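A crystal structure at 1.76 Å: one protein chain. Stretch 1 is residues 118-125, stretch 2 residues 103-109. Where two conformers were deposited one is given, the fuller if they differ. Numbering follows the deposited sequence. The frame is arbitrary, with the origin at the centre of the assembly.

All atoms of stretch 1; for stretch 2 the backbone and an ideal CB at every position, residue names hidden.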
# COMPACT_ATOMS: atom_id res chain seq x y z
N ARG A 118 2.47 -18.28 -3.02
CA ARG A 118 3.33 -19.08 -2.15
C ARG A 118 4.80 -18.97 -2.57
O ARG A 118 5.65 -18.83 -1.69
CB ARG A 118 2.86 -20.53 -2.12
CG ARG A 118 1.68 -20.77 -1.17
CD ARG A 118 1.48 -22.27 -0.90
NE ARG A 118 0.54 -22.88 -1.85
CZ ARG A 118 0.90 -23.59 -2.92
NH1 ARG A 118 -0.04 -24.09 -3.71
NH2 ARG A 118 2.18 -23.80 -3.21
N ALA A 119 5.07 -19.00 -3.87
CA ALA A 119 6.44 -18.88 -4.42
C ALA A 119 7.04 -17.53 -4.07
O ALA A 119 8.21 -17.43 -3.65
CB ALA A 119 6.44 -19.08 -5.93
N ILE A 120 6.24 -16.48 -4.24
CA ILE A 120 6.68 -15.14 -3.92
C ILE A 120 6.96 -14.98 -2.42
O ILE A 120 7.99 -14.42 -2.02
CB ILE A 120 5.63 -14.10 -4.38
CG1 ILE A 120 5.63 -14.03 -5.91
CG2 ILE A 120 5.94 -12.71 -3.81
CD1 ILE A 120 4.43 -13.20 -6.49
N ALA A 121 6.02 -15.45 -1.60
CA ALA A 121 6.17 -15.33 -0.14
C ALA A 121 7.45 -16.06 0.31
O ALA A 121 8.14 -15.62 1.23
CB ALA A 121 4.98 -15.87 0.56
N SER A 122 7.74 -17.18 -0.35
CA SER A 122 8.98 -17.91 -0.10
C SER A 122 10.22 -17.13 -0.51
O SER A 122 11.12 -16.88 0.31
CB SER A 122 8.95 -19.27 -0.79
OG SER A 122 10.08 -20.03 -0.39
N ASP A 123 10.26 -16.71 -1.78
CA ASP A 123 11.40 -15.96 -2.32
C ASP A 123 11.69 -14.66 -1.58
O ASP A 123 12.85 -14.28 -1.44
CB ASP A 123 11.20 -15.63 -3.80
CG ASP A 123 11.25 -16.85 -4.70
OD1 ASP A 123 11.61 -17.97 -4.25
OD2 ASP A 123 10.93 -16.69 -5.89
N PHE A 124 10.63 -13.98 -1.12
CA PHE A 124 10.78 -12.69 -0.45
C PHE A 124 10.84 -12.81 1.07
O PHE A 124 10.95 -11.81 1.78
CB PHE A 124 9.70 -11.70 -0.91
CG PHE A 124 9.94 -11.17 -2.30
CD1 PHE A 124 10.59 -9.95 -2.47
CD2 PHE A 124 9.55 -11.91 -3.43
CE1 PHE A 124 10.83 -9.44 -3.76
CE2 PHE A 124 9.80 -11.42 -4.70
CZ PHE A 124 10.43 -10.18 -4.87
N ARG A 125 10.82 -14.06 1.54
CA ARG A 125 10.99 -14.37 2.96
C ARG A 125 9.95 -13.71 3.86
O ARG A 125 10.26 -13.18 4.94
CB ARG A 125 12.42 -14.06 3.43
CG ARG A 125 13.48 -15.01 2.88
CD ARG A 125 14.90 -14.51 3.19
NE ARG A 125 15.03 -13.94 4.53
CZ ARG A 125 15.26 -14.63 5.65
NH1 ARG A 125 15.40 -15.95 5.62
NH2 ARG A 125 15.36 -14.00 6.81
N UNK A 103 14.62 -18.24 -13.75
CA UNK A 103 13.82 -19.39 -13.32
C UNK A 103 13.00 -19.08 -12.07
O UNK A 103 11.87 -19.58 -11.89
CB UNK A 103 14.73 -20.59 -13.06
N UNK A 104 13.53 -18.21 -11.21
CA UNK A 104 12.77 -17.80 -10.03
C UNK A 104 11.61 -16.92 -10.45
O UNK A 104 10.47 -17.12 -10.00
CB UNK A 104 13.66 -17.07 -9.03
N UNK A 105 11.89 -15.98 -11.36
CA UNK A 105 10.88 -15.00 -11.81
C UNK A 105 9.71 -15.66 -12.50
O UNK A 105 8.58 -15.21 -12.38
CB UNK A 105 11.51 -13.98 -12.76
N UNK A 106 9.99 -16.75 -13.21
CA UNK A 106 8.97 -17.51 -13.94
C UNK A 106 7.81 -17.92 -13.03
O UNK A 106 6.63 -17.92 -13.43
CB UNK A 106 9.59 -18.75 -14.58
N UNK A 107 8.15 -18.28 -11.81
CA UNK A 107 7.15 -18.73 -10.84
C UNK A 107 6.24 -17.61 -10.32
O UNK A 107 5.16 -17.89 -9.80
CB UNK A 107 7.86 -19.39 -9.66
N UNK A 108 6.66 -16.35 -10.45
CA UNK A 108 5.81 -15.26 -9.97
C UNK A 108 4.67 -14.94 -10.92
O UNK A 108 3.71 -14.27 -10.54
CB UNK A 108 6.65 -14.00 -9.75
N UNK A 109 4.80 -15.39 -12.18
CA UNK A 109 3.95 -14.84 -13.26
C UNK A 109 3.20 -15.90 -14.01
O UNK A 109 2.62 -15.61 -15.07
CB UNK A 109 4.80 -14.04 -14.25

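Position 103 is helical, and nothing of stretch 1 lies within 5.5 Å of its ideal CB. Stretch 1 sets no demand here, and almost any helix-tolerant residue would do. The residue is Ala103, which makes no contact across.

Position 104 is also helical. Its CA-to-CB bond points sideways, and the ideal CB is 4.2 Å from Asp123 OD2. A flexible polar or basic chain could reach this carboxylate, directly or through water; a small residue would also fit. The residue is Gln104. Its NE2 donates to a water at 2.7 Å, and that water donates to Asp123 OD1 at 2.9 Å. The amide thus meets the acid indirectly.

Position 105 points away from stretch 1. Stretch 1 gives no guidance, and a polar or charged chain is as likely as any. Arg105 occupies it and hydrogen-bonds elsewhere in the structure.

Position 106 is out of reach of stretch 1, so the choice is again free. It is Gln106, the first residue of a type I turn that runs to position 109.

Position 107 points toward stretch 1. Its ideal CB is 4.0 Å from Ala119 CB, and the carboxylate of Asp123 lies further along the helix. A small apolar residue could simply pack on the alanine. A long basic chain, lysine or arginine, could pass it and pair with the acid. The residue is Arg107. NH1 donates to Asp123 OD1 at 3.0 Å and NH2 to Asp123 OD2 at 2.7 Å, a two-pronged salt bridge. Ala119 CB lies over one face of the guanidinium, 3.7 Å from Arg107 NH1, while the acid sits at its edge. Arg107 NH2 also donates to Gln104 O at 2.9 Å, which ties the side chain back to its own stretch.

Position 108 has its CB set sideways, 4.0 Å from Ile120 CG1. Ile120 and Phe124 offer an apolar surface, with Asp123 OD2 as an acceptor nearby. Leucine, methionine or phenylalanine would suit the surface; a large ring with a donor would use both features. The residue is Trp108. NE1 donates to Asp123 OD2 at 2.8 Å with a nearly straight N-H...O angle of 168°, so this oxygen serves both the indole and Arg107. Trp108 CD1 packs 3.5 Å from Ile120 CG1. Phe124 CE2 lies over one face of the indole, 3.7 Å from Trp108 CZ2, with the ring planes oblique at 51°.

Position 109 points away and ends the turn. Many residues would serve. Phe109 makes no contact with stretch 1.

Stretch 2 103-109: AQRQRWF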
# COMPACT_ATOMS: atom_id res chain seq x y z
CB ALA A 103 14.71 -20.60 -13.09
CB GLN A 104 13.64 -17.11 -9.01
CG GLN A 104 14.67 -18.05 -8.39
CD GLN A 104 15.58 -17.36 -7.44
OE1 GLN A 104 16.32 -16.43 -7.82
NE2 GLN A 104 15.56 -17.79 -6.18
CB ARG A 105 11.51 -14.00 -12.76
CG ARG A 105 12.48 -13.09 -12.10
CD ARG A 105 13.25 -12.28 -13.15
NE ARG A 105 14.39 -11.66 -12.49
CZ ARG A 105 14.33 -10.60 -11.68
NH1 ARG A 105 13.16 -10.00 -11.42
NH2 ARG A 105 15.44 -10.18 -11.09
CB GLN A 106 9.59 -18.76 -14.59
CG GLN A 106 10.53 -18.49 -15.77
CD GLN A 106 9.83 -17.94 -17.03
OE1 GLN A 106 8.60 -17.98 -17.16
NE2 GLN A 106 10.64 -17.42 -17.96
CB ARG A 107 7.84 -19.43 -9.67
CG ARG A 107 8.58 -20.71 -10.06
CD ARG A 107 9.90 -20.89 -9.30
NE ARG A 107 9.79 -20.90 -7.84
CZ ARG A 107 10.10 -19.87 -7.04
NH1 ARG A 107 9.98 -20.00 -5.72
NH2 ARG A 107 10.51 -18.70 -7.57
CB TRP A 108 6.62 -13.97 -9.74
CG TRP A 108 7.90 -14.13 -8.93
CD1 TRP A 108 8.22 -15.12 -8.04
CD2 TRP A 108 8.98 -13.20 -8.92
NE1 TRP A 108 9.46 -14.88 -7.49
CE2 TRP A 108 9.96 -13.71 -8.01
CE3 TRP A 108 9.24 -12.00 -9.60
CZ2 TRP A 108 11.16 -13.05 -7.76
CZ3 TRP A 108 10.44 -11.34 -9.36
CH2 TRP A 108 11.39 -11.88 -8.45
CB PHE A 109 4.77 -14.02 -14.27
CG PHE A 109 5.39 -12.78 -13.69
CD1 PHE A 109 4.61 -11.70 -13.33
CD2 PHE A 109 6.76 -12.72 -13.50
CE1 PHE A 109 5.18 -10.56 -12.77
CE2 PHE A 109 7.33 -11.61 -12.94
CZ PHE A 109 6.55 -10.52 -12.58
O HOH W 1 13.72 -19.61 -5.34
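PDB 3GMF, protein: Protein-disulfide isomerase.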